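Local coordinates for protein guanine nucleotide exchange factor SRM1 (Saccharomyces cerevisiae, PDB 3OF7) that promotes the exchange of GDP for GTP on the GTPases Gsp1 and Gsp2, binds chromatin and controls RNA metabolism and nuclear transport, at residues P28-C33 against L62-A67; E66-S71 against L82-N87; L42-L47 against L58-P63; W89-N94 against S131-I136; K378-A383 against N433-G438. One frame throughout, in Å; residues are numbered along the deposited sequence. Where two conformers were deposited one is given.

Contact 1. Residues P28-C33 against L62-A67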
# COMPACT_ATOMS: atom_id res chain seq x y z
N PRO A 28 -3.71 13.81 15.23
CA PRO A 28 -4.56 12.61 15.22
C PRO A 28 -5.67 12.78 14.17
O PRO A 28 -6.06 13.92 13.85
CB PRO A 28 -5.13 12.57 16.64
CG PRO A 28 -5.05 13.98 17.12
CD PRO A 28 -3.81 14.54 16.50
N LEU A 29 -6.16 11.67 13.63
CA LEU A 29 -6.99 11.69 12.43
C LEU A 29 -8.39 11.12 12.64
O LEU A 29 -8.56 10.15 13.38
CB LEU A 29 -6.31 10.87 11.32
CG LEU A 29 -4.91 11.30 10.86
CD1 LEU A 29 -4.23 10.16 10.08
CD2 LEU A 29 -4.95 12.58 10.05
N ASP A 30 -9.37 11.72 11.98
CA ASP A 30 -10.63 11.03 11.72
C ASP A 30 -10.31 9.93 10.70
O ASP A 30 -9.70 10.21 9.67
CB ASP A 30 -11.67 11.99 11.14
CG ASP A 30 -12.23 12.96 12.16
OD1 ASP A 30 -12.28 12.61 13.37
OD2 ASP A 30 -12.61 14.07 11.75
N ILE A 31 -10.72 8.70 10.99
CA ILE A 31 -10.50 7.57 10.08
C ILE A 31 -11.80 7.21 9.35
O ILE A 31 -12.85 7.06 9.98
CB ILE A 31 -9.94 6.32 10.85
CG1 ILE A 31 -8.64 6.67 11.59
CG2 ILE A 31 -9.77 5.10 9.91
CD1 ILE A 31 -7.49 7.16 10.70
N PHE A 32 -11.72 7.06 8.03
CA PHE A 32 -12.87 6.70 7.21
C PHE A 32 -12.58 5.40 6.47
O PHE A 32 -11.47 5.19 6.01
CB PHE A 32 -13.14 7.79 6.17
CG PHE A 32 -13.40 9.14 6.77
CD1 PHE A 32 -14.69 9.51 7.14
CD2 PHE A 32 -12.35 10.02 6.98
CE1 PHE A 32 -14.94 10.76 7.71
CE2 PHE A 32 -12.59 11.28 7.54
CZ PHE A 32 -13.88 11.64 7.91
N CYS A 33 -13.61 4.56 6.34
CA CYS A 33 -13.49 3.28 5.67
C CYS A 33 -14.65 3.09 4.70
O CYS A 33 -15.77 3.55 4.97
CB CYS A 33 -13.50 2.14 6.70
SG CYS A 33 -12.15 2.18 7.91
N LEU A 62 -12.52 4.25 16.11
CA LEU A 62 -11.23 4.95 16.09
C LEU A 62 -11.42 6.45 16.29
O LEU A 62 -10.93 7.24 15.49
CB LEU A 62 -10.48 4.67 14.77
CG LEU A 62 -10.21 3.19 14.47
CD1 LEU A 62 -9.79 2.98 13.01
CD2 LEU A 62 -9.16 2.64 15.42
N PRO A 63 -12.13 6.84 17.36
CA PRO A 63 -12.43 8.27 17.47
C PRO A 63 -11.16 9.10 17.66
O PRO A 63 -10.28 8.71 18.43
CB PRO A 63 -13.35 8.35 18.70
CG PRO A 63 -12.99 7.17 19.53
CD PRO A 63 -12.55 6.09 18.56
N ARG A 64 -11.08 10.21 16.93
CA ARG A 64 -9.91 11.08 16.90
C ARG A 64 -9.45 11.58 18.27
O ARG A 64 -8.25 11.75 18.50
CB ARG A 64 -10.22 12.28 16.00
CG ARG A 64 -9.05 13.20 15.70
CD ARG A 64 -9.51 14.45 14.96
NE ARG A 64 -10.21 15.38 15.85
CZ ARG A 64 -11.53 15.56 15.89
NH1 ARG A 64 -12.35 14.90 15.08
NH2 ARG A 64 -12.03 16.44 16.75
N ASP A 65 -10.41 11.80 19.16
CA ASP A 65 -10.14 12.39 20.48
C ASP A 65 -9.70 11.36 21.52
O ASP A 65 -9.26 11.72 22.61
CB ASP A 65 -11.34 13.20 20.98
CG ASP A 65 -12.48 12.33 21.50
OD2 ASP A 65 -12.68 11.20 20.99
N GLU A 66 -9.85 10.07 21.20
CA GLU A 66 -9.52 9.00 22.13
C GLU A 66 -8.54 7.98 21.55
O GLU A 66 -7.47 7.74 22.13
CB GLU A 66 -10.80 8.30 22.61
CG GLU A 66 -10.63 7.56 23.93
N ALA A 67 -8.91 7.37 20.43
CA ALA A 67 -8.00 6.43 19.76
C ALA A 67 -6.75 7.16 19.27
O ALA A 67 -5.64 6.64 19.40
CB ALA A 67 -8.69 5.71 18.62
O HOH W 1 -8.22 8.46 15.47
O HOH W 2 -13.00 10.41 14.73
O HOH W 3 -12.46 7.88 13.31
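Asp-30 OD1 is gripped from two directions, by the guanidinium of Arg-64 and by a water. Within a seven-bladed propeller of the RCC1 type, this joins strand 30-34 to the loop that leads toward strand 69-74. Arg-64 NH1 donates to OD1 at 2.9 Å on the syn side, a salt bridge with the acceptor close to the guanidinium plane, although carboxylate and guanidinium are turned 76° against each other. With CG anti to its backbone N (chi1 -173°), the arginine lays CG beside Pro-28 O; the chain then bends at chi3. Water 2 donates to the same OD1 and accepts from Arg-64 N, while Asp-30 OD2 is hydrogen-bonded to His-432 NE2. An alanine at Asp-30 would probably leave the Arg-64 guanidinium without its charge mate and His-432 without this acceptor. The backbones are also joined through solvent: water 1 donates to Leu-29 O at 2.7 Å and to Leu-62 O at 3.0 Å, and water 3 accepts from Ile-31 N at 3.0 Å and lies 2.7 Å from Leu-62 O. Beside this network Ile-31 and Leu-62 meet in the apolar interior, Ile-31 CG2 lying 3.8 Å from Leu-62 CD1.

Contact 2. Residues E66-S71 against L82-N87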
# COMPACT_ATOMS: atom_id res chain seq x y z
N GLU A 66 -9.85 10.07 21.20
CA GLU A 66 -9.52 9.00 22.13
C GLU A 66 -8.54 7.98 21.55
O GLU A 66 -7.47 7.74 22.13
CB GLU A 66 -10.80 8.30 22.61
CG GLU A 66 -10.63 7.56 23.93
N ALA A 67 -8.91 7.37 20.43
CA ALA A 67 -8.00 6.43 19.76
C ALA A 67 -6.75 7.16 19.27
O ALA A 67 -5.64 6.64 19.40
CB ALA A 67 -8.69 5.71 18.62
N LYS A 68 -6.93 8.36 18.74
CA LYS A 68 -5.81 9.23 18.32
C LYS A 68 -4.87 8.54 17.32
O LYS A 68 -3.64 8.52 17.49
CB LYS A 68 -5.03 9.78 19.52
CG LYS A 68 -5.89 10.57 20.51
CD LYS A 68 -5.06 11.09 21.68
CE LYS A 68 -5.89 11.98 22.61
NZ LYS A 68 -5.13 12.32 23.86
N ILE A 69 -5.48 7.99 16.28
CA ILE A 69 -4.73 7.33 15.21
C ILE A 69 -3.92 8.36 14.41
O ILE A 69 -4.46 9.39 14.00
CB ILE A 69 -5.68 6.55 14.28
CG1 ILE A 69 -6.45 5.47 15.07
CG2 ILE A 69 -4.90 5.95 13.08
CD1 ILE A 69 -5.56 4.50 15.90
N ILE A 70 -2.63 8.07 14.22
CA ILE A 70 -1.74 8.94 13.44
C ILE A 70 -1.07 8.25 12.23
O ILE A 70 -0.34 8.89 11.48
CB ILE A 70 -0.66 9.60 14.34
CG1 ILE A 70 -0.02 8.58 15.28
CG2 ILE A 70 -1.29 10.71 15.19
CD1 ILE A 70 1.12 7.79 14.68
N SER A 71 -1.32 6.95 12.06
CA SER A 71 -0.81 6.21 10.89
C SER A 71 -1.66 4.98 10.66
O SER A 71 -2.26 4.47 11.59
CB SER A 71 0.64 5.76 11.10
OG SER A 71 1.24 5.38 9.85
N LEU A 82 -1.77 2.93 13.97
CA LEU A 82 -0.88 3.34 15.05
C LEU A 82 -1.41 4.59 15.72
O LEU A 82 -1.82 5.53 15.04
CB LEU A 82 0.52 3.62 14.49
CG LEU A 82 1.66 3.81 15.49
CD1 LEU A 82 1.96 2.50 16.18
CD2 LEU A 82 2.88 4.32 14.75
N ASP A 83 -1.39 4.60 17.05
CA ASP A 83 -1.84 5.78 17.78
C ASP A 83 -0.68 6.59 18.36
O ASP A 83 0.50 6.24 18.19
CB ASP A 83 -2.90 5.42 18.84
CG ASP A 83 -2.37 4.53 19.97
OD1 ASP A 83 -1.16 4.61 20.30
OD2 ASP A 83 -3.19 3.78 20.54
N GLU A 84 -1.02 7.68 19.04
CA GLU A 84 -0.00 8.57 19.61
C GLU A 84 0.94 7.90 20.61
O GLU A 84 2.10 8.31 20.72
CB GLU A 84 -0.67 9.79 20.25
CG GLU A 84 -1.13 10.82 19.23
CD GLU A 84 -1.89 11.97 19.86
OE1 GLU A 84 -1.94 12.05 21.12
OE2 GLU A 84 -2.43 12.79 19.10
N GLU A 85 0.44 6.90 21.34
CA GLU A 85 1.31 6.22 22.30
C GLU A 85 1.95 4.97 21.70
O GLU A 85 2.50 4.12 22.41
CB GLU A 85 0.59 5.96 23.62
CG GLU A 85 0.31 7.26 24.38
CD GLU A 85 1.45 8.27 24.28
OE1 GLU A 85 1.19 9.42 23.86
OE2 GLU A 85 2.60 7.92 24.61
N SER A 86 1.92 4.90 20.37
CA SER A 86 2.53 3.82 19.60
C SER A 86 1.92 2.42 19.86
O SER A 86 2.59 1.40 19.68
CB SER A 86 4.06 3.82 19.79
OG SER A 86 4.69 2.97 18.85
N ASN A 87 0.65 2.38 20.25
CA ASN A 87 -0.08 1.11 20.26
C ASN A 87 -0.48 0.76 18.83
O ASN A 87 -0.81 1.65 18.05
CB ASN A 87 -1.34 1.17 21.11
CG ASN A 87 -1.05 1.27 22.60
OD1 ASN A 87 -0.45 0.37 23.20
ND2 ASN A 87 -1.49 2.36 23.20
O HOH W 4 -5.12 5.30 21.70
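Leu-82 O receives two backbone N-H groups from the strand opposite. Ile-70 N donates to it at 2.8 Å, nearly along the C=O axis, and Ser-71 N adds a weak bond at 3.3 Å. In return Leu-82 N donates to Ser-71 O at 2.9 Å. Next along, Ile-69 and Asp-83 form a non-hydrogen-bonded pair, and a weak bond from Glu-84 N to Lys-68 O follows.

The polar side chain that organises the turn is Asp-83. Its CG sits between the backbone N and the carbonyl carbon (chi1 66°), and OD1 accepts from Asn-87 N at 2.9 Å, the donor lying above the carboxylate plane. OD2 accepts a hydrogen bond from Trp-89 NE1, and water 4 lies 2.7 Å from both Asp-83 OD2 and Ala-67 O and bridges them, so the carboxylate links the turn to the next strand and to residues 66-71. Lys-68 and Glu-84 associate less closely: Glu-84 OE1 lies against Lys-68 CD at 3.3 Å, whereas the charged NZ is 4.2 Å from that OE1, beyond a salt bridge.

Apolar contact is centred on Ile-70. Its CD1 meets Leu-82 CD2 at 3.9 Å, and its CG2 branch reaches Glu-84 CG, the two side chains crossing at about a right angle. Leu-82 CB also lies beside Ser-71 CB, while Ser-71 OG is hydrogen-bonded to Tyr-23 O.

With Ile-70 and Ser-71 both facing Leu-82, this is a classic beta bulge in the antiparallel hairpin of strands 69-74 and 78-83, the first two strands of a four-stranded propeller blade.

Contact 3. Residues L42-L47 against L58-P63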
# COMPACT_ATOMS: atom_id res chain seq x y z
N LEU A 42 -13.49 -3.74 6.68
CA LEU A 42 -13.92 -2.35 6.89
C LEU A 42 -13.74 -1.88 8.32
O LEU A 42 -13.63 -0.68 8.56
CB LEU A 42 -15.38 -2.14 6.44
CG LEU A 42 -15.70 -2.31 4.95
CD1 LEU A 42 -17.19 -2.10 4.69
CD2 LEU A 42 -14.85 -1.38 4.09
N GLY A 43 -13.70 -2.81 9.26
CA GLY A 43 -13.56 -2.45 10.67
C GLY A 43 -14.68 -1.56 11.16
O GLY A 43 -14.47 -0.70 12.01
N LEU A 44 -15.87 -1.76 10.60
CA LEU A 44 -17.04 -0.99 11.02
C LEU A 44 -17.99 -1.85 11.87
O LEU A 44 -19.18 -1.54 12.01
CB LEU A 44 -17.75 -0.39 9.80
CG LEU A 44 -17.00 0.74 9.08
CD1 LEU A 44 -17.64 1.05 7.73
CD2 LEU A 44 -16.89 2.01 9.93
N GLY A 45 -17.45 -2.92 12.44
CA GLY A 45 -18.21 -3.79 13.32
C GLY A 45 -18.97 -4.89 12.60
O GLY A 45 -18.88 -5.01 11.37
N PRO A 46 -19.71 -5.71 13.36
CA PRO A 46 -20.28 -6.99 12.92
C PRO A 46 -21.55 -6.94 12.07
O PRO A 46 -21.87 -7.93 11.41
CB PRO A 46 -20.58 -7.71 14.24
CG PRO A 46 -20.82 -6.62 15.22
CD PRO A 46 -19.88 -5.51 14.82
N LEU A 47 -22.27 -5.81 12.09
CA LEU A 47 -23.59 -5.72 11.45
C LEU A 47 -23.54 -5.88 9.94
O LEU A 47 -22.65 -5.34 9.28
CB LEU A 47 -24.29 -4.40 11.82
CG LEU A 47 -24.62 -4.12 13.28
CD1 LEU A 47 -25.24 -2.73 13.43
CD2 LEU A 47 -25.53 -5.19 13.89
N LEU A 58 -17.19 7.47 8.51
CA LEU A 58 -16.38 7.76 9.70
C LEU A 58 -16.35 6.53 10.60
O LEU A 58 -17.39 5.98 10.95
CB LEU A 58 -16.94 8.98 10.43
CG LEU A 58 -16.20 9.39 11.71
CD1 LEU A 58 -14.83 9.97 11.37
CD2 LEU A 58 -17.04 10.39 12.51
N ASN A 59 -15.15 6.08 10.96
CA ASN A 59 -15.03 4.87 11.77
C ASN A 59 -15.20 5.22 13.25
O ASN A 59 -14.34 5.91 13.82
CB ASN A 59 -13.69 4.17 11.51
CG ASN A 59 -13.66 2.77 12.08
OD1 ASN A 59 -14.00 2.56 13.25
ND2 ASN A 59 -13.25 1.79 11.26
N PRO A 60 -16.31 4.75 13.87
CA PRO A 60 -16.59 5.15 15.25
C PRO A 60 -15.75 4.41 16.30
O PRO A 60 -15.76 4.80 17.46
CB PRO A 60 -18.08 4.82 15.42
CG PRO A 60 -18.30 3.65 14.51
CD PRO A 60 -17.31 3.80 13.35
N PHE A 61 -15.03 3.37 15.88
CA PHE A 61 -14.17 2.61 16.79
C PHE A 61 -12.76 3.21 16.90
O PHE A 61 -11.93 2.75 17.69
CB PHE A 61 -14.12 1.14 16.37
CG PHE A 61 -15.47 0.50 16.31
CD1 PHE A 61 -16.17 0.22 17.49
CD2 PHE A 61 -16.07 0.21 15.09
CE1 PHE A 61 -17.45 -0.36 17.45
CE2 PHE A 61 -17.35 -0.37 15.04
CZ PHE A 61 -18.03 -0.65 16.22
N LEU A 62 -12.52 4.25 16.11
CA LEU A 62 -11.23 4.95 16.09
C LEU A 62 -11.42 6.45 16.29
O LEU A 62 -10.93 7.24 15.49
CB LEU A 62 -10.48 4.67 14.77
CG LEU A 62 -10.21 3.19 14.47
CD1 LEU A 62 -9.79 2.98 13.01
CD2 LEU A 62 -9.16 2.64 15.42
N PRO A 63 -12.13 6.84 17.36
CA PRO A 63 -12.43 8.27 17.47
C PRO A 63 -11.16 9.10 17.66
O PRO A 63 -10.28 8.71 18.43
CB PRO A 63 -13.35 8.35 18.70
CG PRO A 63 -12.99 7.17 19.53
CD PRO A 63 -12.55 6.09 18.56
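Asn-59 reaches across to the backbone of residues 42-47 with its amide nitrogen: ND2 donates to Gly-43 O at 2.9 Å, approaching from well above the carbonyl plane. The Phe-61 ring meets the same backbone, its CE2 lying 3.6 Å from Leu-44 C, which sits at the ring edge, while CD2 is as close to Gly-43 O. Leu-44 contributes one methyl, CD2, set 3.9 Å from Pro-60 CD and equally near Asn-59 CA.

CG of Asn-59 stands anti to the backbone N (chi1 -167°). The amide's rotation is fixed from its oxygen side, where OD1 accepts from Phe-61 N at 2.9 Å, in the carbonyl plane, forming an Asx turn within the type I beta turn from Asn-59 to Leu-62. Both loops belong to the first RCC1 repeat of the propeller. An alanine at Asn-59 would probably leave Gly-43 O without this donor and Phe-61 N without the acceptor that steadies the turn.

Backbone bonding to Ile-31 ties Asn-59 to strand 30-34. Phe-61 also packs on Thr-132 and Pro-133. Gly-45 pairs through its backbone with Ser-131 and has phi 87° and psi -179°, a backbone in which any side chain would collide with the preceding carbonyl, so glycine suits the site.

Contact 4. Residues W89-N94 against S131-I136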
# COMPACT_ATOMS: atom_id res chain seq x y z
N TRP A 89 -3.15 -1.03 16.44
CA TRP A 89 -4.52 -1.49 16.30
C TRP A 89 -4.61 -2.33 15.03
O TRP A 89 -3.87 -2.10 14.07
CB TRP A 89 -5.46 -0.30 16.13
CG TRP A 89 -5.53 0.67 17.29
CD1 TRP A 89 -4.52 1.45 17.79
CD2 TRP A 89 -6.70 0.97 18.06
NE1 TRP A 89 -4.99 2.21 18.84
CE2 TRP A 89 -6.32 1.94 19.02
CE3 TRP A 89 -8.02 0.51 18.04
CZ2 TRP A 89 -7.23 2.46 19.96
CZ3 TRP A 89 -8.92 1.04 18.96
CH2 TRP A 89 -8.52 1.99 19.91
N SER A 90 -5.54 -3.28 15.02
CA SER A 90 -5.74 -4.14 13.84
C SER A 90 -7.20 -4.53 13.68
O SER A 90 -7.96 -4.59 14.66
CB SER A 90 -4.89 -5.41 13.97
OG SER A 90 -5.34 -6.22 15.04
N TRP A 91 -7.59 -4.76 12.44
CA TRP A 91 -8.90 -5.33 12.12
C TRP A 91 -8.84 -5.96 10.74
O TRP A 91 -7.97 -5.62 9.93
CB TRP A 91 -10.01 -4.28 12.21
CG TRP A 91 -9.96 -3.21 11.15
CD1 TRP A 91 -10.58 -3.24 9.94
CD2 TRP A 91 -9.28 -1.95 11.23
NE1 TRP A 91 -10.33 -2.08 9.25
CE2 TRP A 91 -9.53 -1.27 10.01
CE3 TRP A 91 -8.47 -1.34 12.19
CZ2 TRP A 91 -9.01 -0.00 9.74
CZ3 TRP A 91 -7.95 -0.07 11.92
CH2 TRP A 91 -8.22 0.57 10.70
N GLY A 92 -9.76 -6.88 10.48
CA GLY A 92 -9.80 -7.62 9.23
C GLY A 92 -9.74 -9.11 9.48
O GLY A 92 -10.11 -9.59 10.56
N CYS A 93 -9.25 -9.85 8.49
CA CYS A 93 -9.28 -11.30 8.55
C CYS A 93 -8.14 -11.87 9.41
O CYS A 93 -6.96 -11.62 9.15
CB CYS A 93 -9.23 -11.89 7.14
SG CYS A 93 -9.44 -13.67 7.14
N ASN A 94 -8.51 -12.63 10.44
CA ASN A 94 -7.54 -13.24 11.33
C ASN A 94 -7.34 -14.75 11.11
O ASN A 94 -6.76 -15.43 11.97
CB ASN A 94 -7.92 -12.99 12.79
CG ASN A 94 -6.71 -12.94 13.71
OD1 ASN A 94 -5.58 -12.80 13.25
ND2 ASN A 94 -6.94 -13.04 15.01
N SER A 131 -14.01 -7.72 13.12
CA SER A 131 -14.58 -6.55 12.44
C SER A 131 -14.53 -5.28 13.29
O SER A 131 -14.88 -4.19 12.81
CB SER A 131 -16.01 -6.84 11.96
OG SER A 131 -16.88 -7.09 13.05
N THR A 132 -14.10 -5.40 14.54
CA THR A 132 -13.99 -4.24 15.43
C THR A 132 -12.52 -3.95 15.70
O THR A 132 -11.81 -4.79 16.27
CB THR A 132 -14.77 -4.44 16.75
OG1 THR A 132 -16.14 -4.74 16.47
CG2 THR A 132 -14.70 -3.17 17.63
N PRO A 133 -12.05 -2.75 15.28
CA PRO A 133 -10.68 -2.34 15.54
C PRO A 133 -10.39 -2.39 17.03
O PRO A 133 -11.20 -1.92 17.83
CB PRO A 133 -10.66 -0.89 15.06
CG PRO A 133 -11.66 -0.86 13.98
CD PRO A 133 -12.77 -1.76 14.46
N ALA A 134 -9.25 -2.97 17.39
CA ALA A 134 -8.84 -3.05 18.79
C ALA A 134 -7.32 -3.11 18.86
O ALA A 134 -6.65 -3.47 17.88
CB ALA A 134 -9.48 -4.28 19.47
N LYS A 135 -6.78 -2.80 20.04
CA LYS A 135 -5.33 -2.76 20.23
C LYS A 135 -4.75 -4.14 20.43
O LYS A 135 -5.32 -4.96 21.15
CB LYS A 135 -4.96 -1.87 21.41
CG LYS A 135 -5.11 -0.37 21.14
CD LYS A 135 -4.78 0.48 22.37
CE LYS A 135 -5.95 0.54 23.34
NZ LYS A 135 -5.64 1.38 24.55
N ILE A 136 -3.60 -4.37 19.80
CA ILE A 136 -2.74 -5.50 20.13
C ILE A 136 -2.16 -5.19 21.52
O ILE A 136 -1.72 -4.06 21.77
CB ILE A 136 -1.60 -5.67 19.09
CG1 ILE A 136 -2.18 -6.04 17.71
CG2 ILE A 136 -0.57 -6.72 19.54
CD1 ILE A 136 -1.14 -6.12 16.60
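Trp-89 and Lys-135 face each other as an antiparallel non-hydrogen-bonded pair, their CA atoms 4.2 Å apart. The next pair is hydrogen-bonded: Ser-90 N donates to Ala-134 O at 3.1 Å, and Ala-134 N returns a weak bond of 3.4 Å to Ser-90 O. A CA-H...O contact from Trp-89 CA to Ala-134 O supplements this short pairing.

On the face carrying Trp-89 and Lys-135 the two side chains run side by side in the same direction. The lysine lays its aliphatic part over the indole, with CG 3.5 Å from the centroid of the five-membered ring and 17° off the ring normal, a CH-pi contact. Lys-135 CG is anti to its carbonyl carbon (chi1 -74°), which sets it above the indole, and CD follows near NE1, already engaged by Asp-83, and CE2. Pro-133 lies across the second tryptophan: its CB comes within 3.6 Å of Trp-91 CE3, and its CG sits above one face of that indole toward the rim. On the other face of the sheet, Ser-90 OG donates to Leu-99 O.

Strand 134-135 forms the outer edge of a four-stranded blade, paired with strand 88-92, which is flanked on its other side by strand 78-83. Helix 128-131 precedes the edge strand, and Gly-92 bonds through its backbone to Glu-130 of that helix.

Contact 5. Residues K378-A383 against N433-G438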
# COMPACT_ATOMS: atom_id res chain seq x y z
N LYS A 378 -3.01 18.45 -9.19
CA LYS A 378 -1.73 18.00 -8.65
C LYS A 378 -1.99 17.15 -7.41
O LYS A 378 -2.83 17.51 -6.57
CB LYS A 378 -0.85 19.21 -8.31
CG LYS A 378 -0.51 20.10 -9.50
CD LYS A 378 0.60 19.50 -10.36
CE LYS A 378 0.83 20.31 -11.64
NZ LYS A 378 2.17 20.04 -12.24
N PHE A 379 -1.30 16.02 -7.31
CA PHE A 379 -1.48 15.12 -6.17
C PHE A 379 -0.30 15.16 -5.21
O PHE A 379 0.83 15.35 -5.62
CB PHE A 379 -1.71 13.67 -6.61
CG PHE A 379 -2.96 13.49 -7.43
CD1 PHE A 379 -2.87 13.07 -8.76
CD2 PHE A 379 -4.22 13.71 -6.88
CE1 PHE A 379 -4.04 12.89 -9.53
CE2 PHE A 379 -5.38 13.53 -7.64
CZ PHE A 379 -5.28 13.11 -8.97
N LYS A 380 -0.58 14.95 -3.92
CA LYS A 380 0.47 14.92 -2.91
C LYS A 380 0.74 13.51 -2.35
O LYS A 380 1.82 13.27 -1.81
CB LYS A 380 0.22 15.95 -1.80
CG LYS A 380 -1.09 15.79 -1.03
CD LYS A 380 -1.16 16.80 0.11
CE LYS A 380 -2.39 16.59 0.97
NZ LYS A 380 -2.31 17.38 2.26
N SER A 381 -0.23 12.60 -2.46
CA SER A 381 -0.02 11.19 -2.10
C SER A 381 -0.95 10.30 -2.92
O SER A 381 -1.94 10.76 -3.47
CB SER A 381 -0.24 10.95 -0.60
OG SER A 381 -1.61 11.07 -0.24
N VAL A 382 -0.61 9.02 -2.99
CA VAL A 382 -1.37 8.06 -3.79
C VAL A 382 -1.35 6.70 -3.10
O VAL A 382 -0.39 6.36 -2.41
CB VAL A 382 -0.82 8.01 -5.25
CG1 VAL A 382 0.64 7.53 -5.29
CG2 VAL A 382 -1.70 7.17 -6.17
N ALA A 383 -2.42 5.92 -3.27
CA ALA A 383 -2.49 4.56 -2.77
C ALA A 383 -3.19 3.71 -3.81
O ALA A 383 -4.00 4.20 -4.59
CB ALA A 383 -3.23 4.51 -1.46
N ASN A 433 -9.70 17.79 5.35
CA ASN A 433 -8.39 17.79 4.75
C ASN A 433 -7.88 16.35 4.86
O ASN A 433 -7.49 15.91 5.93
CB ASN A 433 -7.51 18.76 5.56
CG ASN A 433 -6.19 19.07 4.89
OD1 ASN A 433 -5.17 19.29 5.56
ND2 ASN A 433 -6.20 19.12 3.57
N ILE A 434 -7.92 15.60 3.76
CA ILE A 434 -7.47 14.20 3.76
C ILE A 434 -5.94 14.18 3.78
O ILE A 434 -5.29 14.84 2.97
CB ILE A 434 -8.01 13.41 2.53
CG1 ILE A 434 -9.56 13.36 2.56
CG2 ILE A 434 -7.42 11.98 2.47
CD1 ILE A 434 -10.16 12.70 3.82
N ILE A 435 -5.38 13.42 4.73
CA ILE A 435 -3.93 13.42 4.97
C ILE A 435 -3.29 12.10 4.51
O ILE A 435 -2.23 12.11 3.85
CB ILE A 435 -3.61 13.68 6.48
CG1 ILE A 435 -4.31 14.94 7.01
CG2 ILE A 435 -2.09 13.76 6.74
CD1 ILE A 435 -3.92 16.21 6.30
N LEU A 436 -3.92 10.98 4.85
CA LEU A 436 -3.39 9.66 4.52
C LEU A 436 -4.44 8.82 3.81
O LEU A 436 -5.63 8.94 4.10
CB LEU A 436 -2.92 8.93 5.79
CG LEU A 436 -1.80 9.55 6.63
CD1 LEU A 436 -1.62 8.75 7.93
CD2 LEU A 436 -0.47 9.65 5.89
N VAL A 437 -4.01 7.99 2.86
CA VAL A 437 -4.91 7.04 2.21
C VAL A 437 -4.22 5.69 2.06
O VAL A 437 -2.99 5.64 1.96
CB VAL A 437 -5.36 7.51 0.80
CG1 VAL A 437 -6.36 8.65 0.91
CG2 VAL A 437 -4.16 7.89 -0.08
N GLY A 438 -5.01 4.62 2.04
CA GLY A 438 -4.50 3.26 1.84
C GLY A 438 -5.60 2.43 1.23
O GLY A 438 -6.78 2.76 1.37
O HOH W 5 -1.35 8.76 2.00
O HOH W 6 -1.59 13.32 1.36
O HOH W 7 -0.09 6.90 0.53
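Ala-383 and Val-437 point their side chains toward each other's strands and make the apolar part of this contact, Ala-383 CB lying 3.8 Å from Val-437 CG2. The valine branch that does so is the one between its backbone N and carbonyl carbon. The alanine methyl also rests on the facing backbone, 3.6 Å from Val-437 O, and close to Gly-438 CA.

Ser-381 likewise turns toward the opposite strand. Its OG, held between the backbone N and the carbonyl carbon (chi1 70°), stops short of a direct bond and works through two waters. Water 6 lies 2.8 Å from OG and donates to Ile-435 O at 2.8 Å; water 5 lies 3.2 Å from the same OG and accepts from Val-437 N at 2.9 Å. The hydroxyl thus bridges to a carbonyl and an N-H of the other strand, and its flank touches Val-437 CG2. A third water donates to Val-382 O and, weakly, to Val-437 O.

Lys-380 stretches its extended chain across at the Ile-434 end of the interface. Its CE comes 3.9 Å from Ile-434 O, a carbonyl oxygen that the contact buries and for which the model offers no partner.

No direct hydrogen bond joins the two segments. Strands 381-383 and 433-438 run nearly parallel, 20° apart, with axes 6.1 Å from each other at closest approach, and they belong to different sheets. Strands 379-384 and 432-439 each lie at the edge of a four-stranded antiparallel blade, so this water-bridged junction is a meeting of blades in the RCC1 beta-propeller.

How the contacts relate
Along the chain contact 1 opens first; contact 3 opens between its two segments and shares Leu-62 and Pro-63 with the second. Contact 2 begins where contact 1 ends, sharing Glu-66 and Ala-67, and contacts 4 and 5 follow. Contacts 1 to 4 lie on the same side of the chain's centre, their own centres about 9 to 15 Å apart. Contacts 2 and 4 share the blade of strands 69-74, 78-83, 88-92 and 134-135, while contacts 1 and 5 both reach the sheet of strands 30-34, 56-58, 432-439 and 443-450. That sheet combines the chain's first strands with late ones, closing the propeller ring. Leu-29 packs on Ile-435 and Leu-436, although the centres of contacts 1 and 5 are about 17 Å apart.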